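Local coordinates for protein D-ribitol-5-phosphate phosphatase (Bacteroides thetaiotaomicron, PDB 4JB3) that removes the phosphate from D-ribitol 5-phosphate and D-ribitol 1-phosphate, and also acts on 5-amino-6-(5-phospho-D-ribitylamino)uracil, a riboflavin precursor, at residues A[29-34]-A[143-148]. Residues are numbered along the deposited sequence; the frame is centred on the assembly and turned at random.
With NA (sodium ion), chain B.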
loop_
_atom_site.group_PDB
_atom_site.type_symbol
_atom_site.label_atom_id
_atom_site.label_comp_id
_atom_site.label_asym_id
_atom_site.label_seq_id
_atom_site.Cartn_x
_atom_site.Cartn_y
_atom_site.Cartn_z
ATOM N N PHE A 29 3.863 -6.310 -3.494
ATOM C CA PHE A 29 2.497 -5.825 -3.334
ATOM C C PHE A 29 2.452 -4.359 -2.920
ATOM O O PHE A 29 3.268 -3.903 -2.116
ATOM C CB PHE A 29 1.792 -6.580 -2.199
ATOM C CG PHE A 29 1.460 -8.011 -2.502
ATOM C CD1 PHE A 29 0.319 -8.348 -3.220
ATOM C CD2 PHE A 29 2.275 -9.029 -2.023
ATOM C CE1 PHE A 29 -0.005 -9.682 -3.477
ATOM C CE2 PHE A 29 1.962 -10.353 -2.267
ATOM C CZ PHE A 29 0.820 -10.683 -3.002
ATOM N N ASP A 30 1.464 -3.628 -3.422
ATOM C CA ASP A 30 1.069 -2.366 -2.818
ATOM C C ASP A 30 0.218 -2.685 -1.581
ATOM O O ASP A 30 -0.244 -3.824 -1.410
ATOM C CB ASP A 30 0.248 -1.556 -3.814
ATOM C CG ASP A 30 0.087 -0.107 -3.399
ATOM O OD1 ASP A 30 0.728 0.333 -2.419
ATOM O OD2 ASP A 30 -0.675 0.602 -4.071
ATOM N N PHE A 31 0.028 -1.691 -0.717
ATOM C CA PHE A 31 -0.799 -1.847 0.479
ATOM C C PHE A 31 -2.241 -1.434 0.138
ATOM O O PHE A 31 -3.087 -2.295 -0.142
ATOM C CB PHE A 31 -0.217 -1.008 1.625
ATOM C CG PHE A 31 -0.969 -1.135 2.924
ATOM C CD1 PHE A 31 -1.045 -2.358 3.580
ATOM C CD2 PHE A 31 -1.598 -0.035 3.484
ATOM C CE1 PHE A 31 -1.736 -2.477 4.774
ATOM C CE2 PHE A 31 -2.288 -0.148 4.686
ATOM C CZ PHE A 31 -2.356 -1.375 5.325
ATOM N N GLY A 32 -2.525 -0.137 0.141
ATOM C CA GLY A 32 -3.863 0.332 -0.178
ATOM C C GLY A 32 -4.257 -0.003 -1.607
ATOM O O GLY A 32 -3.474 0.209 -2.543
ATOM N N GLY A 33 -5.465 -0.529 -1.780
ATOM C CA GLY A 33 -5.961 -0.896 -3.093
ATOM C C GLY A 33 -5.681 -2.341 -3.463
ATOM O O GLY A 33 -6.250 -2.848 -4.432
ATOM N N VAL A 34 -4.802 -2.992 -2.707
ATOM C CA VAL A 34 -4.402 -4.370 -2.987
ATOM C C VAL A 34 -4.598 -5.254 -1.761
ATOM O O VAL A 34 -5.466 -6.134 -1.750
ATOM C CB VAL A 34 -2.948 -4.427 -3.516
ATOM C CG1 VAL A 34 -2.479 -5.867 -3.689
ATOM C CG2 VAL A 34 -2.854 -3.677 -4.845
ATOM N N PRO A 143 0.036 -5.045 16.119
ATOM C CA PRO A 143 -0.949 -6.123 16.253
ATOM C C PRO A 143 -2.385 -5.662 16.002
ATOM O O PRO A 143 -3.261 -6.511 15.861
ATOM C CB PRO A 143 -0.795 -6.556 17.712
ATOM C CG PRO A 143 0.608 -6.201 18.066
ATOM C CD PRO A 143 0.914 -4.936 17.299
ATOM N N GLU A 144 -2.625 -4.356 15.931
ATOM C CA GLU A 144 -3.977 -3.855 15.663
ATOM C C GLU A 144 -4.368 -3.886 14.185
ATOM O O GLU A 144 -5.478 -3.500 13.832
ATOM C CB GLU A 144 -4.148 -2.440 16.206
ATOM C CG GLU A 144 -3.942 -2.328 17.699
ATOM C CD GLU A 144 -4.201 -0.927 18.203
ATOM O OE1 GLU A 144 -3.586 0.020 17.668
ATOM O OE2 GLU A 144 -5.030 -0.774 19.124
ATOM N N PHE A 145 -3.459 -4.346 13.333
ATOM C CA PHE A 145 -3.699 -4.407 11.890
ATOM C C PHE A 145 -4.989 -5.165 11.570
ATOM O O PHE A 145 -5.800 -4.718 10.741
ATOM C CB PHE A 145 -2.489 -5.063 11.221
ATOM C CG PHE A 145 -2.597 -5.214 9.732
ATOM C CD1 PHE A 145 -3.224 -4.251 8.945
ATOM C CD2 PHE A 145 -2.013 -6.309 9.104
ATOM C CE1 PHE A 145 -3.291 -4.412 7.557
ATOM C CE2 PHE A 145 -2.079 -6.470 7.726
ATOM C CZ PHE A 145 -2.723 -5.518 6.948
ATOM N N SER A 146 -5.181 -6.302 12.237
ATOM C CA SER A 146 -6.364 -7.135 12.014
ATOM C C SER A 146 -6.675 -7.992 13.225
ATOM O O SER A 146 -5.903 -8.033 14.178
ATOM C CB SER A 146 -6.158 -8.037 10.799
ATOM O OG SER A 146 -5.584 -9.283 11.174
ATOM N N SER A 147 -7.800 -8.699 13.174
ATOM C CA SER A 147 -8.199 -9.571 14.273
ATOM C C SER A 147 -7.273 -10.773 14.456
ATOM O O SER A 147 -7.329 -11.443 15.489
ATOM C CB SER A 147 -9.629 -10.057 14.077
ATOM O OG SER A 147 -9.755 -10.770 12.859
ATOM N N GLU A 148 -6.437 -11.053 13.459
ATOM C CA GLU A 148 -5.438 -12.116 13.582
ATOM C C GLU A 148 -4.245 -11.684 14.438
ATOM O O GLU A 148 -3.453 -12.521 14.882
ATOM C CB GLU A 148 -4.974 -12.588 12.197
ATOM C CG GLU A 148 -5.991 -13.453 11.455
ATOM C CD GLU A 148 -6.287 -14.756 12.180
ATOM O OE1 GLU A 148 -5.364 -15.310 12.818
ATOM O OE2 GLU A 148 -7.446 -15.222 12.126
HETATM NA NA NA B . -2.776 1.347 -4.335
HETATM O O HOH W 1 -4.616 2.805 -4.613
HETATM O O HOH W 2 -1.829 2.468 -6.233
#
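Two phenylalanines, F31 and F145, reach for each other from opposite directions and touch chiefly through one carbon of each ring, CE1, a small example of how long aromatic side chains join backbones that stay far apart. The CA atoms of F31 and F145 are 12.0 Å from one another, yet CE1 of F31 lies 3.7 Å from CE1 of F145. CZ of F31 is only slightly farther from that same carbon. Each residue carries its ring in extended form: chi1 is -178° in F31, with CG anti to the backbone N, and F145 is built likewise. F145 CE1 arrives at the edge of the F31 ring, in its plane, whereas F31 meets the F145 ring obliquely. With centroids 6.0 Å apart and planes inclined at 39°, the pair is neither a stack nor a T-shape, and its contact is purely apolar. Both residues are buried: F31 also packs on L128 of strand 125-130 and on V136, M137 and A140 of helix 134-140, while F145, in the loop following that helix, meets W139 edge-to-face and rests on L114. At its backbone end F31 belongs to a polar site. Its N donates to D30 OD1, 2.7 Å away, approaching from above the carboxylate plane; K169 and S130 also hold this oxygen. The other oxygen, D30 OD2, binds sodium at 2.2 Å, as does the carbonyl O of G32, and D194 and two waters join them. F31 thus points its ring into the hydrophobic interior while its neighbours on both sides in sequence grip the metal. D30 is probably the nucleophile and a magnesium ligand, as in related enzymes, and its place after strand 26-29 of the parallel sheet is that of the catalytic aspartate loop in the Rossmann-like core of HAD phosphatases.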